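Local coordinates for protein lysine/ornithine decarboxylase (Vibrio vulnificus, PDB 2PLJ) that probably decarboxylates lysine and ornithine to the diamines cadaverine and putrescine, using pyridoxal phosphate at an active site between two subunits, at residues A[355-360]-A[397-402]; A[322-327]-A[361-366]. All coordinates share one frame; numbering follows the deposited sequence.

Contacts 1 and 2 lie side by side, their centres about 8 Å apart. They share one connection: 361-366 follows directly on 355-360. Two side-chain hydrogen bonds probably join them. Asp360 OD2 lies 2.5 Å from Tyr325 OH, and Thr358 OG1 lies 2.8 Å from Asp363 OD2. The first bond reaches the pocket. Asp360 OD2 is also 3.4 Å from CAJ in the aminobutyl arm of the ligand P3T, which is also hydrogen-bonded to residues of the second subunit. The side chain of Tyr325 lies about 5 Å from this ligand. Thus contact 2 supplies the tyrosine behind the acid that contact 1 brings to the putrescine end.

Contact 1 (A[355-360]-A[397-402]); sequences SGPTCD and NFFKRA. With P3T ((4-{[(4-aminobutyl)amino]methyl}-5-hydroxy-6-methylpyridin-3-yl)methyl dihydrogen phosphate), chain E.
Pro357 packs on the ring of Phe399, and Asn397 reaches across to Cys359. The contact joins two loops of the beta domain of a fold-type III, alanine racemase-like decarboxylase. Segment 355-360 leaves strand 349-355 and runs to the active site at the dimer interface. Segment 397-402 leads into strand 403-407.

The apolar part is a CH-pi contact. Pro357 CB sits 3.8 Å from the centroid of the Phe399 ring and only 7° off its normal, so it meets the middle of one face. The carbonyl of the same proline comes to the far end of the ring, with its O 3.2 Å from Phe399 CE2. Thr358 touches the same ring with CA, 4.0 Å from Phe399 CE2.

The polar part is one hydrogen bond across the segments. Cys359 N donates to Asn397 OD1 at 3.2 Å, with an N-H...O angle of 161°. The donor lies nearly on the extension of the amide C=O. An unstaggered chi1 of -108° helps bring OD1 to this N-H. Thr358 CB rests 3.5 Å from the same OD1.

The second subunit also takes part. Its Lys186 NZ is hydrogen-bonded to the carbonyl oxygens of Thr358 and Asp360. Its Thr108 packs on Phe399.

Beyond the asparagine bond the chain enters the pocket. Asp360 turns its carboxylate to the putrescine arm of P3T. A carboxylate there would probably favour a cationic amine: Asp360 OD2 lies 3.5 Å from the terminal nitrogen NAB.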
ATOM      1  N   SER A 355       8.824  -1.590 -14.770  1.00 15.98           N
ATOM      2  CA  SER A 355       8.361  -0.488 -13.938  1.00 15.63           C
ATOM      3  C   SER A 355       6.843  -0.573 -13.770  1.00 14.92           C
ATOM      4  O   SER A 355       6.148  -1.036 -14.674  1.00 14.75           O
ATOM      5  CB  SER A 355       8.679   0.850 -14.652  1.00 16.96           C
ATOM      6  OG  SER A 355       7.975   1.903 -14.015  1.00 20.67           O
ATOM      7  N   GLY A 356       6.313  -0.087 -12.647  1.00 15.04           N
ATOM      8  CA  GLY A 356       4.865   0.016 -12.494  1.00 14.31           C
ATOM      9  C   GLY A 356       4.311   1.276 -13.177  1.00 14.86           C
ATOM     10  O   GLY A 356       5.082   2.072 -13.808  1.00 15.02           O
ATOM     11  N   PRO A 357       2.997   1.480 -13.066  1.00 15.35           N
ATOM     12  CA  PRO A 357       2.341   2.594 -13.778  1.00 16.36           C
ATOM     13  C   PRO A 357       2.447   3.967 -13.110  1.00 17.44           C
ATOM     14  O   PRO A 357       2.238   4.990 -13.776  1.00 19.15           O
ATOM     15  CB  PRO A 357       0.875   2.160 -13.814  1.00 16.42           C
ATOM     16  CG  PRO A 357       0.707   1.377 -12.542  1.00 17.03           C
ATOM     17  CD  PRO A 357       2.014   0.630 -12.350  1.00 15.98           C
ATOM     18  N   THR A 358       2.738   4.026 -11.811  1.00 17.81           N
ATOM     19  CA  THR A 358       2.747   5.336 -11.145  1.00 18.20           C
ATOM     20  C   THR A 358       3.944   6.213 -11.457  1.00 18.81           C
ATOM     21  O   THR A 358       4.952   5.743 -11.983  1.00 18.89           O
ATOM     22  CB  THR A 358       2.638   5.234  -9.610  1.00 18.32           C
ATOM     23  OG1 THR A 358       3.878   4.770  -9.068  1.00 16.38           O
ATOM     24  CG2 THR A 358       1.469   4.350  -9.212  1.00 18.48           C
ATOM     25  N   CYS A 359       3.829   7.494 -11.123  1.00 21.12           N
ATOM     26  CA  CYS A 359       4.915   8.453 -11.444  1.00 22.01           C
ATOM     27  C   CYS A 359       6.121   8.379 -10.502  1.00 22.53           C
ATOM     28  O   CYS A 359       7.113   9.122 -10.644  1.00 24.91           O
ATOM     29  CB  CYS A 359       4.423   9.898 -11.560  1.00 23.31           C
ATOM     30  SG  CYS A 359       3.654  10.230 -13.199  0.50 23.38           S
ATOM     31  N   ASP A 360       6.068   7.431  -9.591  1.00 22.79           N
ATOM     32  CA  ASP A 360       7.049   7.283  -8.565  1.00 22.34           C
ATOM     33  C   ASP A 360       8.227   6.446  -9.042  1.00 21.54           C
ATOM     34  O   ASP A 360       8.057   5.340  -9.546  1.00 20.60           O
ATOM     35  CB  ASP A 360       6.377   6.592  -7.388  1.00 22.66           C
ATOM     36  CG  ASP A 360       7.092   6.827  -6.108  1.00 25.87           C
ATOM     37  OD1 ASP A 360       8.342   6.960  -6.129  1.00 26.23           O
ATOM     38  OD2 ASP A 360       6.381   6.905  -5.083  1.00 29.68           O
ATOM     39  N   ASN A 397      -2.268   7.621  -7.189  1.00 13.92           N
ATOM     40  CA  ASN A 397      -2.418   8.214  -8.531  1.00 15.08           C
ATOM     41  C   ASN A 397      -3.815   7.968  -9.123  1.00 15.08           C
ATOM     42  O   ASN A 397      -4.071   8.367 -10.258  1.00 15.73           O
ATOM     43  CB  ASN A 397      -1.391   7.627  -9.508  1.00 14.16           C
ATOM     44  CG  ASN A 397      -0.295   8.582  -9.893  1.00 20.18           C
ATOM     45  OD1 ASN A 397       0.825   8.151 -10.134  1.00 21.30           O
ATOM     46  ND2 ASN A 397      -0.627   9.875 -10.061  1.00 22.06           N
ATOM     47  N   PHE A 398      -4.709   7.305  -8.381  1.00 15.71           N
ATOM     48  CA  PHE A 398      -5.984   6.812  -8.930  1.00 17.19           C
ATOM     49  C   PHE A 398      -5.829   5.817 -10.107  1.00 17.68           C
ATOM     50  O   PHE A 398      -6.759   5.638 -10.903  1.00 18.53           O
ATOM     51  CB  PHE A 398      -6.930   7.965  -9.341  1.00 16.82           C
ATOM     52  CG  PHE A 398      -7.395   8.833  -8.199  1.00 16.78           C
ATOM     53  CD1 PHE A 398      -7.413   8.345  -6.890  1.00 16.91           C
ATOM     54  CD2 PHE A 398      -7.852  10.139  -8.443  1.00 17.83           C
ATOM     55  CE1 PHE A 398      -7.876   9.148  -5.822  1.00 17.80           C
ATOM     56  CE2 PHE A 398      -8.311  10.939  -7.383  1.00 19.42           C
ATOM     57  CZ  PHE A 398      -8.333  10.436  -6.078  1.00 15.90           C
ATOM     58  N   PHE A 399      -4.684   5.147 -10.230  1.00 17.81           N
ATOM     59  CA  PHE A 399      -4.639   4.072 -11.221  1.00 19.50           C
ATOM     60  C   PHE A 399      -5.618   2.976 -10.815  1.00 19.79           C
ATOM     61  O   PHE A 399      -5.725   2.663  -9.626  1.00 20.80           O
ATOM     62  CB  PHE A 399      -3.234   3.476 -11.386  1.00 20.20           C
ATOM     63  CG  PHE A 399      -2.428   4.172 -12.414  1.00 20.23           C
ATOM     64  CD1 PHE A 399      -2.676   3.945 -13.772  1.00 22.55           C
ATOM     65  CD2 PHE A 399      -1.467   5.114 -12.049  1.00 23.04           C
ATOM     66  CE1 PHE A 399      -1.956   4.621 -14.756  1.00 22.00           C
ATOM     67  CE2 PHE A 399      -0.733   5.808 -13.026  1.00 22.49           C
ATOM     68  CZ  PHE A 399      -0.983   5.555 -14.385  1.00 21.90           C
ATOM     69  N   LYS A 400      -6.329   2.413 -11.792  1.00 21.37           N
ATOM     70  CA  LYS A 400      -7.314   1.338 -11.531  1.00 23.02           C
ATOM     71  C   LYS A 400      -6.596   0.097 -10.998  1.00 22.12           C
ATOM     72  O   LYS A 400      -5.481  -0.232 -11.449  1.00 22.96           O
ATOM     73  CB  LYS A 400      -8.116   1.053 -12.819  1.00 24.60           C
ATOM     74  CG  LYS A 400      -8.927  -0.249 -12.866  1.00 28.88           C
ATOM     75  CD  LYS A 400      -8.158  -1.361 -13.657  1.00 32.47           C
ATOM     76  CE  LYS A 400      -9.016  -2.591 -13.977  1.00 30.33           C
ATOM     77  NZ  LYS A 400      -8.142  -3.767 -14.341  1.00 27.75           N
ATOM     78  N   ARG A 401      -7.189  -0.547  -9.992  1.00 21.18           N
ATOM     79  CA  ARG A 401      -6.624  -1.763  -9.443  1.00 20.71           C
ATOM     80  C   ARG A 401      -6.870  -2.883 -10.460  1.00 19.81           C
ATOM     81  O   ARG A 401      -7.870  -2.887 -11.170  1.00 19.87           O
ATOM     82  CB  ARG A 401      -7.298  -2.131  -8.111  1.00 21.28           C
ATOM     83  CG  ARG A 401      -7.017  -1.135  -6.975  1.00 22.97           C
ATOM     84  CD  ARG A 401      -7.493  -1.680  -5.685  1.00 24.59           C
ATOM     85  NE  ARG A 401      -7.579  -0.666  -4.638  1.00 23.66           N
ATOM     86  CZ  ARG A 401      -7.696  -0.962  -3.345  1.00 26.05           C
ATOM     87  NH1 ARG A 401      -7.715  -2.230  -2.976  1.00 25.95           N
ATOM     88  NH2 ARG A 401      -7.759  -0.008  -2.418  1.00 26.99           N
ATOM     89  N   ALA A 402      -5.972  -3.859 -10.494  1.00 18.17           N
ATOM     90  CA  ALA A 402      -6.241  -5.086 -11.239  1.00 17.36           C
ATOM     91  C   ALA A 402      -7.588  -5.686 -10.833  1.00 17.31           C
ATOM     92  O   ALA A 402      -7.938  -5.704  -9.643  1.00 18.04           O
ATOM     93  CB  ALA A 402      -5.138  -6.091 -10.988  1.00 17.76           C
TER
HETATM   94  OAE P3T E 501       6.116  18.620  -5.107  1.00 20.37           O
HETATM   95  PAU P3T E 501       6.270  17.033  -4.937  1.00 20.14           P
HETATM   96  OAF P3T E 501       4.972  16.521  -4.155  1.00 19.21           O
HETATM   97  OAC P3T E 501       7.607  16.586  -4.331  1.00 19.38           O
HETATM   98  OAP P3T E 501       6.245  16.346  -6.327  1.00 16.70           O
HETATM   99  CAM P3T E 501       4.983  16.455  -7.149  1.00 21.11           C
HETATM  100  CAS P3T E 501       5.291  15.900  -8.543  1.00 21.86           C
HETATM  101  CAH P3T E 501       5.276  16.848  -9.581  1.00 21.55           C
HETATM  102  NAO P3T E 501       5.543  16.478 -10.824  1.00 22.50           N
HETATM  103  CAQ P3T E 501       5.838  15.219 -11.186  1.00 22.86           C
HETATM  104  CAA P3T E 501       6.151  14.851 -12.658  1.00 25.65           C
HETATM  105  CAR P3T E 501       5.866  14.220 -10.187  1.00 24.46           C
HETATM  106  OAD P3T E 501       6.161  12.963 -10.524  1.00 25.38           O
HETATM  107  CAT P3T E 501       5.604  14.564  -8.839  1.00 22.49           C
HETATM  108  CAG P3T E 501       5.601  13.532  -7.852  1.00 23.98           C
HETATM  109  NAN P3T E 501       6.327  12.423  -8.039  1.00 28.25           N
HETATM  110  CAL P3T E 501       6.412  11.229  -7.128  1.00 28.95           C
HETATM  111  CAK P3T E 501       6.484  11.573  -5.640  1.00 27.36           C
HETATM  112  CAJ P3T E 501       6.464  10.262  -4.811  1.00 24.93           C
HETATM  113  CAI P3T E 501       6.662  10.549  -3.306  1.00 25.65           C
HETATM  114  NAB P3T E 501       6.774   9.284  -2.540  1.00 21.88           N

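Contact 2 (A[322-327]-A[361-366]); sequences DGIYGS and SVDVIA
The side chains of Ile324 and Asp363 pass each other in opposite directions, and the carboxylate of Asp363 bonds to the backbone of Ile324. Ile324 N donates to Asp363 OD1 at 2.9 Å, with an N-H...O angle of 163°. The donor stands above the carboxylate plane, 42° out of it. With chi1 at -173°, Asp363 CG is anti to the backbone N, which carries the carboxylate to the amide of Ile324. The other oxygen, already paired with Thr358, comes to the edge of the Tyr325 ring. It lies near the ring plane, 3.9 Å from CD2. Carboxylate and ring are almost perpendicular.

Ile324 meets Val362 at about a right angle, CD1 to CG1 at 3.5 Å. Val362 CG1 also lies 3.7 Å from Tyr325 OH, a hydroxyl hydrogen-bonded to Asp360. These two side chains also cross at about a right angle.

Both backbones turn where they meet. Gly323 to Gly326 form a type I beta turn, and Asp363 is the centre of an inverse gamma turn. Just after it, Ile365 and Ala366 face Leu354 in a classic beta bulge. These turns belong to loops that leave strands 315-320 and 349-355, parallel neighbours in the beta domain.

Ile365 packs on the start of the turn, its CD1 3.8 Å from Gly323 CA and 3.3 Å from Asp322 O. That carbonyl oxygen is buried with no polar partner. The Asp322 carboxylate clasps Ser327 of its own segment, taking its N at OD1 and its OG at OD2, both on the syn side. Phe333 of the second subunit stacks on the Tyr325 ring and also packs on Ile324 and Val362.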
ATOM      1  N   ASP A 322       0.429  -2.344 -13.883  1.00 15.06           N
ATOM      2  CA  ASP A 322       0.329  -2.815 -12.481  1.00 14.67           C
ATOM      3  C   ASP A 322       1.730  -2.696 -11.875  1.00 15.29           C
ATOM      4  O   ASP A 322       2.745  -2.733 -12.592  1.00 14.48           O
ATOM      5  CB  ASP A 322      -0.158  -4.269 -12.450  1.00 14.31           C
ATOM      6  CG  ASP A 322      -0.903  -4.633 -11.130  1.00 17.89           C
ATOM      7  OD1 ASP A 322      -0.944  -3.799 -10.167  1.00 17.77           O
ATOM      8  OD2 ASP A 322      -1.498  -5.725 -11.106  1.00 16.83           O
ATOM      9  N   GLY A 323       1.802  -2.498 -10.561  1.00 14.67           N
ATOM     10  CA  GLY A 323       3.103  -2.361  -9.919  1.00 14.43           C
ATOM     11  C   GLY A 323       3.015  -2.334  -8.400  1.00 13.98           C
ATOM     12  O   GLY A 323       2.091  -2.912  -7.833  1.00 15.10           O
ATOM     13  N   ILE A 324       3.995  -1.684  -7.772  1.00 14.49           N
ATOM     14  CA  ILE A 324       4.177  -1.783  -6.308  1.00 15.40           C
ATOM     15  C   ILE A 324       3.099  -1.085  -5.513  1.00 14.65           C
ATOM     16  O   ILE A 324       2.953  -1.344  -4.311  1.00 15.44           O
ATOM     17  CB  ILE A 324       5.570  -1.279  -5.825  1.00 15.27           C
ATOM     18  CG1 ILE A 324       5.554   0.257  -5.701  1.00 14.99           C
ATOM     19  CG2 ILE A 324       6.701  -1.910  -6.684  1.00 19.35           C
ATOM     20  CD1 ILE A 324       6.775   0.847  -4.991  1.00 18.33           C
ATOM     21  N   TYR A 325       2.323  -0.210  -6.169  1.00 13.65           N
ATOM     22  CA  TYR A 325       1.157   0.405  -5.497  1.00 13.75           C
ATOM     23  C   TYR A 325      -0.122  -0.396  -5.726  1.00 14.78           C
ATOM     24  O   TYR A 325      -1.210  -0.029  -5.236  1.00 14.27           O
ATOM     25  CB  TYR A 325       0.984   1.832  -5.991  1.00 14.01           C
ATOM     26  CG  TYR A 325       2.022   2.776  -5.399  1.00 12.62           C
ATOM     27  CD1 TYR A 325       1.889   3.256  -4.071  1.00 12.27           C
ATOM     28  CD2 TYR A 325       3.141   3.180  -6.145  1.00 14.09           C
ATOM     29  CE1 TYR A 325       2.827   4.115  -3.511  1.00 13.44           C
ATOM     30  CE2 TYR A 325       4.057   4.060  -5.596  1.00 13.97           C
ATOM     31  CZ  TYR A 325       3.884   4.538  -4.286  1.00 12.78           C
ATOM     32  OH  TYR A 325       4.820   5.406  -3.765  1.00 12.69           O
ATOM     33  N   GLY A 326       0.044  -1.494  -6.463  1.00 14.17           N
ATOM     34  CA  GLY A 326      -1.057  -2.374  -6.848  1.00 15.01           C
ATOM     35  C   GLY A 326      -0.790  -3.820  -6.440  1.00 15.08           C
ATOM     36  O   GLY A 326      -0.540  -4.111  -5.262  1.00 14.30           O
ATOM     37  N   SER A 327      -0.830  -4.739  -7.416  1.00 15.10           N
ATOM     38  CA  SER A 327      -0.719  -6.171  -7.104  1.00 15.35           C
ATOM     39  C   SER A 327       0.651  -6.567  -6.619  1.00 15.24           C
ATOM     40  O   SER A 327       0.794  -7.572  -5.896  1.00 17.02           O
ATOM     41  CB  SER A 327      -1.075  -7.059  -8.310  1.00 15.60           C
ATOM     42  OG  SER A 327      -2.322  -6.708  -8.873  1.00 16.39           O
ATOM     43  N   SER A 361       9.434   6.976  -8.879  1.00 21.76           N
ATOM     44  CA  SER A 361      10.634   6.199  -9.219  1.00 22.61           C
ATOM     45  C   SER A 361      10.770   4.905  -8.378  1.00 22.06           C
ATOM     46  O   SER A 361      11.411   3.949  -8.807  1.00 23.29           O
ATOM     47  CB  SER A 361      11.892   7.084  -9.136  1.00 22.45           C
ATOM     48  OG  SER A 361      12.008   7.616  -7.829  1.00 24.87           O
ATOM     49  N   VAL A 362      10.143   4.863  -7.201  1.00 21.77           N
ATOM     50  CA  VAL A 362      10.160   3.669  -6.336  1.00 21.58           C
ATOM     51  C   VAL A 362       9.317   2.534  -6.961  1.00 19.66           C
ATOM     52  O   VAL A 362       9.503   1.352  -6.629  1.00 20.25           O
ATOM     53  CB  VAL A 362       9.606   3.959  -4.885  1.00 21.70           C
ATOM     54  CG1 VAL A 362       8.077   4.146  -4.873  1.00 24.57           C
ATOM     55  CG2 VAL A 362       9.954   2.805  -3.939  1.00 24.04           C
ATOM     56  N   ASP A 363       8.398   2.902  -7.858  1.00 17.92           N
ATOM     57  CA  ASP A 363       7.486   1.919  -8.421  1.00 16.27           C
ATOM     58  C   ASP A 363       8.183   1.127  -9.540  1.00 16.49           C
ATOM     59  O   ASP A 363       7.980   1.367 -10.738  1.00 15.83           O
ATOM     60  CB  ASP A 363       6.212   2.595  -8.921  1.00 16.68           C
ATOM     61  CG  ASP A 363       5.159   1.598  -9.372  1.00 13.95           C
ATOM     62  OD1 ASP A 363       5.415   0.361  -9.294  1.00 14.99           O
ATOM     63  OD2 ASP A 363       4.065   2.066  -9.776  1.00 15.81           O
ATOM     64  N   VAL A 364       8.987   0.161  -9.115  1.00 16.25           N
ATOM     65  CA  VAL A 364       9.731  -0.733 -10.014  1.00 16.92           C
ATOM     66  C   VAL A 364       9.542  -2.158  -9.511  1.00 17.67           C
ATOM     67  O   VAL A 364       9.723  -2.417  -8.300  1.00 18.50           O
ATOM     68  CB  VAL A 364      11.209  -0.338 -10.048  1.00 17.92           C
ATOM     69  CG1 VAL A 364      12.061  -1.389 -10.789  1.00 19.23           C
ATOM     70  CG2 VAL A 364      11.324   1.051 -10.680  1.00 17.81           C
ATOM     71  N   ILE A 365       9.164  -3.064 -10.419  1.00 16.79           N
ATOM     72  CA  ILE A 365       8.882  -4.463 -10.059  1.00 18.30           C
ATOM     73  C   ILE A 365      10.106  -5.364 -10.210  1.00 18.67           C
ATOM     74  O   ILE A 365      10.301  -6.301  -9.426  1.00 18.43           O
ATOM     75  CB  ILE A 365       7.758  -5.031 -10.980  1.00 18.68           C
ATOM     76  CG1 ILE A 365       6.455  -4.231 -10.816  1.00 21.39           C
ATOM     77  CG2 ILE A 365       7.636  -6.550 -10.801  1.00 21.48           C
ATOM     78  CD1 ILE A 365       5.574  -4.336 -12.101  1.00 23.73           C
ATOM     79  N   ALA A 366      10.939  -5.085 -11.223  1.00 18.15           N
ATOM     80  CA  ALA A 366      12.153  -5.864 -11.461  1.00 18.07           C
ATOM     81  C   ALA A 366      13.202  -4.898 -11.973  1.00 18.78           C
ATOM     82  O   ALA A 366      13.049  -4.348 -13.064  1.00 18.93           O
ATOM     83  CB  ALA A 366      11.916  -6.948 -12.469  1.00 17.55           C
TER